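Local coordinates for uncharacterized protein YPL067C (Saccharomyces cerevisiae, PDB 5KCI) that is of unknown function but is associated with a histidine triad and amyloid toxicity, and probably binds a phosphate-like anion, at residues Y87-N92 with V103-W108; F152-E157 with H166-L171. All coordinates share one frame; numbering follows the deposited sequence.

Interaction 1: residues Y87-N92 with V103-W108; sequences YAVRAN and VHLVLW
Tyr87 opens the pairing of two antiparallel strands: its CA brings a hydrogen to the carbonyl O of Trp108, while its phenol leads away and its OH bonds the backbone O of Phe195. Ala88 is paired with Trp108 through both backbone groups, Ala88 N to Trp108 O and Trp108 N to Ala88 O, the second 2.8 Å long. Ala88 O also lies at the indole edge, 3.8 Å from Trp108 CD1. Val89 faces Leu107 in a non-hydrogen-bonded pair, and Val89 CG2, anti to its backbone N, touches Leu105 CD1 at 4.1 Å. Arg90 and Val106 again share two nearly straight bonds; Arg90 NH1 turns back to donate to Val89 O (3.1 Å) from above the carbonyl plane. Ala91 pairs with Leu105 without hydrogen bonds, and Leu105 CD2 comes within 4.0 Å of Ala91 CA. Asn92 ends the pairing with N bonded to His104 O (3.0 Å), and a water bridges that oxygen and Asn92 O. Asn92 CB sits over the imidazole face of His104, 4.0 Å from the ring centroid, and Asn92 ND2 stands 3.1 Å above the ring plane toward its rim, amide and ring planes 62° apart; OD1 accepts from Phe94 N. The two strands form a beta hairpin: helix 180-193 covers Val89 and Ala91, helix 56-64 packs on Ala88, Arg90 and Trp108, and strand 165-172 flanks strand 102-109 on its other edge.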
loop_
_atom_site.group_PDB
_atom_site.type_symbol
_atom_site.label_atom_id
_atom_site.label_comp_id
_atom_site.label_asym_id
_atom_site.label_seq_id
_atom_site.Cartn_x
_atom_site.Cartn_y
_atom_site.Cartn_z
ATOM N N TYR A 87 10.799 1.703 4.938
ATOM C CA TYR A 87 9.482 1.311 4.469
ATOM C C TYR A 87 9.195 -0.128 4.868
ATOM O O TYR A 87 10.079 -0.875 5.288
ATOM C CB TYR A 87 9.370 1.498 2.939
ATOM C CG TYR A 87 10.414 0.760 2.151
ATOM C CD1 TYR A 87 10.254 -0.578 1.786
ATOM C CD2 TYR A 87 11.577 1.402 1.767
ATOM C CE1 TYR A 87 11.239 -1.242 1.049
ATOM C CE2 TYR A 87 12.566 0.742 1.043
ATOM C CZ TYR A 87 12.402 -0.571 0.696
ATOM O OH TYR A 87 13.398 -1.214 -0.029
ATOM N N ALA A 88 7.933 -0.516 4.714
ATOM C CA ALA A 88 7.520 -1.879 5.015
ATOM C C ALA A 88 6.266 -2.194 4.214
ATOM O O ALA A 88 5.381 -1.348 4.079
ATOM C CB ALA A 88 7.263 -2.059 6.511
ATOM N N VAL A 89 6.191 -3.408 3.690
ATOM C CA VAL A 89 5.026 -3.867 2.939
ATOM C C VAL A 89 4.341 -4.964 3.746
ATOM O O VAL A 89 4.999 -5.873 4.270
ATOM C CB VAL A 89 5.411 -4.325 1.517
ATOM C CG1 VAL A 89 6.394 -5.444 1.556
ATOM C CG2 VAL A 89 4.170 -4.741 0.745
ATOM N N ARG A 90 3.018 -4.851 3.883
ATOM C CA ARG A 90 2.200 -5.805 4.615
ATOM C C ARG A 90 0.986 -6.173 3.783
ATOM O O ARG A 90 0.560 -5.407 2.923
ATOM C CB ARG A 90 1.720 -5.226 5.955
ATOM C CG ARG A 90 2.824 -4.877 6.928
ATOM C CD ARG A 90 3.362 -6.108 7.610
ATOM N NE ARG A 90 4.373 -5.816 8.627
ATOM C CZ ARG A 90 5.660 -5.601 8.376
ATOM N NH1 ARG A 90 6.115 -5.622 7.137
ATOM N NH2 ARG A 90 6.495 -5.348 9.375
ATOM N N ALA A 91 0.460 -7.377 3.999
ATOM C CA ALA A 91 -0.853 -7.700 3.460
ATOM C C ALA A 91 -1.917 -6.924 4.228
ATOM O O ALA A 91 -1.830 -6.782 5.448
ATOM C CB ALA A 91 -1.112 -9.211 3.552
ATOM N N ASN A 92 -2.894 -6.368 3.508
ATOM C CA ASN A 92 -4.017 -5.703 4.165
ATOM C C ASN A 92 -4.873 -6.756 4.856
ATOM O O ASN A 92 -5.346 -7.702 4.215
ATOM C CB ASN A 92 -4.860 -4.895 3.174
ATOM C CG ASN A 92 -5.835 -3.937 3.876
ATOM O OD1 ASN A 92 -6.393 -4.260 4.930
ATOM N ND2 ASN A 92 -6.047 -2.765 3.289
ATOM N N VAL A 103 -4.741 -8.759 -5.171
ATOM C CA VAL A 103 -4.132 -8.855 -3.860
ATOM C C VAL A 103 -3.969 -7.432 -3.363
ATOM O O VAL A 103 -3.472 -6.581 -4.103
ATOM C CB VAL A 103 -2.779 -9.570 -3.946
ATOM C CG1 VAL A 103 -2.072 -9.567 -2.646
ATOM C CG2 VAL A 103 -2.997 -11.027 -4.414
ATOM N N HIS A 104 -4.396 -7.179 -2.133
ATOM C CA HIS A 104 -4.412 -5.820 -1.580
ATOM C C HIS A 104 -3.300 -5.721 -0.545
ATOM O O HIS A 104 -3.412 -6.289 0.551
ATOM C CB HIS A 104 -5.778 -5.565 -0.955
ATOM C CG HIS A 104 -5.987 -4.171 -0.495
ATOM N ND1 HIS A 104 -7.236 -3.690 -0.180
ATOM C CD2 HIS A 104 -5.122 -3.148 -0.296
ATOM C CE1 HIS A 104 -7.136 -2.434 0.218
ATOM N NE2 HIS A 104 -5.862 -2.080 0.164
ATOM N N LEU A 105 -2.234 -5.018 -0.886
ATOM C CA LEU A 105 -1.113 -4.806 0.024
ATOM C C LEU A 105 -1.120 -3.367 0.504
ATOM O O LEU A 105 -1.772 -2.513 -0.085
ATOM C CB LEU A 105 0.235 -5.097 -0.646
ATOM C CG LEU A 105 0.378 -6.442 -1.352
ATOM C CD1 LEU A 105 1.768 -6.561 -1.968
ATOM C CD2 LEU A 105 0.129 -7.585 -0.371
ATOM N N VAL A 106 -0.376 -3.125 1.582
ATOM C CA VAL A 106 -0.180 -1.790 2.141
ATOM C C VAL A 106 1.312 -1.566 2.242
ATOM O O VAL A 106 2.032 -2.404 2.790
ATOM C CB VAL A 106 -0.844 -1.619 3.515
ATOM C CG1 VAL A 106 -0.617 -0.156 4.035
ATOM C CG2 VAL A 106 -2.324 -1.941 3.430
ATOM N N LEU A 107 1.764 -0.447 1.707
ATOM C CA LEU A 107 3.141 -0.005 1.750
ATOM C C LEU A 107 3.260 1.207 2.669
ATOM O O LEU A 107 2.826 2.300 2.312
ATOM C CB LEU A 107 3.605 0.378 0.346
ATOM C CG LEU A 107 4.957 1.054 0.205
ATOM C CD1 LEU A 107 6.081 0.132 0.657
ATOM C CD2 LEU A 107 5.157 1.464 -1.278
ATOM N N TRP A 108 3.896 1.001 3.806
ATOM C CA TRP A 108 4.156 2.030 4.809
ATOM C C TRP A 108 5.509 2.676 4.537
ATOM O O TRP A 108 6.485 1.994 4.193
ATOM C CB TRP A 108 4.142 1.413 6.208
ATOM C CG TRP A 108 2.853 0.807 6.569
ATOM C CD1 TRP A 108 2.470 -0.495 6.376
ATOM C CD2 TRP A 108 1.747 1.476 7.159
ATOM N NE1 TRP A 108 1.180 -0.676 6.845
ATOM C CE2 TRP A 108 0.723 0.521 7.336
ATOM C CE3 TRP A 108 1.526 2.796 7.586
ATOM C CZ2 TRP A 108 -0.511 0.858 7.900
ATOM C CZ3 TRP A 108 0.309 3.117 8.141
ATOM C CH2 TRP A 108 -0.695 2.168 8.287
HETATM O O HOH W 1 -4.696 -8.997 1.709
#

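Interaction 2: residues F152-E157 with H166-L171; sequences FVNYPE and HAHVLL. With SO4 (sulfate ion), chain D.
Phe152 and His168 form an antiparallel hydrogen-bonded pair, Phe152 N to His168 O at 2.9 Å and His168 N to Phe152 O at 2.8 Å, after which the chain of 152-157 leaves the sheet. Phe152 CG stands between its backbone N and carbonyl carbon (chi1 58°), and the ring lies against His168. His168 CB rests over one face, nearer the rim, 3.3 Å from Phe152 CZ; the rings are nearly parallel, at 10°, but offset until little of one covers the other. Leu170 CD1 meets the phenyl edge at CE1, and Val153 CG2 touches Ala167 CB at 3.8 Å. Three side chains hold a sulfate, probably from the crystallisation liquor. His166 NE2 donates to its O1 (2.7 Å), and His168 NE2 to O2 (2.8 Å), nearly straight, with the sulfur in the plane of each ring. His168 ND1 is hydrogen-bonded to His104 NE2 of strand 102-109. Asn154 ND2 reaches both O4 and O2, the former at 3.0 Å. A water joins Asn154 N, His166 O and sulfate O2, and Ser160 N also binds the anion. Gathering histidines around an oxyanion is consistent with a phosphate-binding site of the histidine-triad kind. Helix 19-28 packs on Phe152 and Leu170, Leu31 and Leu34 also cover Phe152, and strand 102-109 borders 165-172 on the side away from 149-152.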
loop_
_atom_site.group_PDB
_atom_site.type_symbol
_atom_site.label_atom_id
_atom_site.label_comp_id
_atom_site.label_asym_id
_atom_site.label_seq_id
_atom_site.Cartn_x
_atom_site.Cartn_y
_atom_site.Cartn_z
ATOM N N PHE A 152 -2.813 3.512 -4.815
ATOM C CA PHE A 152 -3.475 4.755 -4.471
ATOM C C PHE A 152 -3.206 5.065 -3.016
ATOM O O PHE A 152 -2.912 4.188 -2.206
ATOM C CB PHE A 152 -4.986 4.715 -4.683
ATOM C CG PHE A 152 -5.686 3.631 -3.905
ATOM C CD1 PHE A 152 -5.741 2.313 -4.379
ATOM C CD2 PHE A 152 -6.338 3.926 -2.727
ATOM C CE1 PHE A 152 -6.386 1.343 -3.655
ATOM C CE2 PHE A 152 -6.986 2.952 -1.993
ATOM C CZ PHE A 152 -7.027 1.662 -2.451
ATOM N N VAL A 153 -3.362 6.343 -2.694
ATOM C CA VAL A 153 -3.257 6.807 -1.329
ATOM C C VAL A 153 -4.591 7.447 -0.971
ATOM O O VAL A 153 -5.032 8.381 -1.649
ATOM C CB VAL A 153 -2.112 7.821 -1.166
ATOM C CG1 VAL A 153 -2.145 8.406 0.215
ATOM C CG2 VAL A 153 -0.778 7.119 -1.430
ATOM N N ASN A 154 -5.218 6.957 0.084
ATOM C CA ASN A 154 -6.500 7.494 0.499
ATOM C C ASN A 154 -6.361 8.942 0.953
ATOM O O ASN A 154 -5.381 9.326 1.601
ATOM C CB ASN A 154 -7.092 6.663 1.619
ATOM C CG ASN A 154 -7.914 5.486 1.101
ATOM O OD1 ASN A 154 -8.389 5.506 -0.028
ATOM N ND2 ASN A 154 -8.137 4.515 1.948
ATOM N N TYR A 155 -7.335 9.744 0.565
ATOM C CA TYR A 155 -7.359 11.163 0.928
ATOM C C TYR A 155 -7.526 11.318 2.427
ATOM O O TYR A 155 -7.966 10.399 3.123
ATOM C CB TYR A 155 -8.512 11.881 0.240
ATOM C CG TYR A 155 -8.539 11.728 -1.271
ATOM C CD1 TYR A 155 -7.602 12.339 -2.051
ATOM C CD2 TYR A 155 -9.551 10.992 -1.907
ATOM C CE1 TYR A 155 -7.608 12.247 -3.425
ATOM C CE2 TYR A 155 -9.569 10.889 -3.290
ATOM C CZ TYR A 155 -8.591 11.518 -4.048
ATOM O OH TYR A 155 -8.561 11.454 -5.421
ATOM N N PRO A 156 -7.259 12.522 2.950
ATOM C CA PRO A 156 -7.484 12.758 4.383
ATOM C C PRO A 156 -8.873 12.394 4.882
ATOM O O PRO A 156 -8.998 11.833 5.980
ATOM C CB PRO A 156 -7.208 14.260 4.522
ATOM C CG PRO A 156 -6.132 14.525 3.488
ATOM C CD PRO A 156 -6.521 13.614 2.299
ATOM N N GLU A 157 -9.934 12.690 4.127
ATOM C CA GLU A 157 -11.266 12.403 4.644
ATOM C C GLU A 157 -11.591 10.913 4.618
ATOM O O GLU A 157 -12.641 10.524 5.138
ATOM C CB GLU A 157 -12.349 13.170 3.865
ATOM C CG GLU A 157 -12.498 12.763 2.396
ATOM C CD GLU A 157 -11.479 13.369 1.466
ATOM O OE1 GLU A 157 -10.608 14.147 1.929
ATOM O OE2 GLU A 157 -11.561 13.072 0.251
ATOM N N HIS A 166 0.989 5.728 4.098
ATOM C CA HIS A 166 0.785 4.394 3.560
ATOM C C HIS A 166 0.029 4.481 2.250
ATOM O O HIS A 166 -0.886 5.303 2.096
ATOM C CB HIS A 166 0.034 3.473 4.518
ATOM C CG HIS A 166 -1.217 4.063 5.091
ATOM N ND1 HIS A 166 -1.203 5.110 5.985
ATOM C CD2 HIS A 166 -2.520 3.724 4.931
ATOM C CE1 HIS A 166 -2.444 5.419 6.323
ATOM N NE2 HIS A 166 -3.262 4.585 5.699
ATOM N N ALA A 167 0.468 3.644 1.311
ATOM C CA ALA A 167 -0.133 3.500 0.003
ATOM C C ALA A 167 -0.747 2.115 -0.100
ATOM O O ALA A 167 -0.208 1.138 0.424
ATOM C CB ALA A 167 0.897 3.691 -1.128
ATOM N N HIS A 168 -1.881 2.048 -0.761
ATOM C CA HIS A 168 -2.505 0.787 -1.116
ATOM C C HIS A 168 -1.911 0.328 -2.445
ATOM O O HIS A 168 -1.944 1.067 -3.430
ATOM C CB HIS A 168 -4.016 0.955 -1.175
ATOM C CG HIS A 168 -4.607 1.350 0.137
ATOM N ND1 HIS A 168 -5.064 0.424 1.041
ATOM C CD2 HIS A 168 -4.731 2.563 0.739
ATOM C CE1 HIS A 168 -5.493 1.043 2.130
ATOM N NE2 HIS A 168 -5.305 2.341 1.971
ATOM N N VAL A 169 -1.305 -0.853 -2.445
ATOM C CA VAL A 169 -0.625 -1.399 -3.613
ATOM C C VAL A 169 -1.381 -2.652 -3.985
ATOM O O VAL A 169 -1.456 -3.581 -3.176
ATOM C CB VAL A 169 0.842 -1.736 -3.334
ATOM C CG1 VAL A 169 1.489 -2.396 -4.511
ATOM C CG2 VAL A 169 1.648 -0.482 -2.941
ATOM N N LEU A 170 -1.954 -2.661 -5.177
ATOM C CA LEU A 170 -2.775 -3.747 -5.680
ATOM C C LEU A 170 -1.998 -4.496 -6.740
ATOM O O LEU A 170 -1.434 -3.878 -7.645
ATOM C CB LEU A 170 -4.073 -3.219 -6.300
ATOM C CG LEU A 170 -4.890 -2.272 -5.409
ATOM C CD1 LEU A 170 -6.198 -1.938 -6.104
ATOM C CD2 LEU A 170 -5.174 -2.856 -4.064
ATOM N N LEU A 171 -2.039 -5.836 -6.651
ATOM C CA LEU A 171 -1.363 -6.702 -7.601
ATOM C C LEU A 171 -2.410 -7.624 -8.184
ATOM O O LEU A 171 -3.145 -8.252 -7.422
ATOM C CB LEU A 171 -0.292 -7.552 -6.923
ATOM C CG LEU A 171 0.779 -6.824 -6.121
ATOM C CD1 LEU A 171 1.784 -7.818 -5.599
ATOM C CD2 LEU A 171 1.426 -5.758 -6.969
HETATM S S SO4 D . -6.458 3.903 5.073
HETATM O O1 SO4 D . -5.897 4.412 6.346
HETATM O O2 SO4 D . -5.723 4.334 3.898
HETATM O O3 SO4 D . -6.449 2.424 5.088
HETATM O O4 SO4 D . -7.838 4.357 4.942
HETATM O O HOH W 2 -3.692 5.467 2.093
#

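Overall arrangement
Both contacts are largely buried and belong to one antiparallel sheet, in which strands 102-109 and 165-172 are central neighbours while 87-91 and 149-152 form its edges. Interaction 1 is a regular hairpin, held mainly by successive backbone bonds and aliphatic packing; interaction 2 has a single bridge before its first segment turns into a loop, and adds aromatic packing and a polar anion site. They meet directly: His104 NE2 and His168 ND1 are 2.8 Å apart, probably hydrogen-bonded, and Trp108 packs on His166. Thus His104 of 103-108 probably helps to orient His168, whose other nitrogen holds the sulfate, as a second-shell residue.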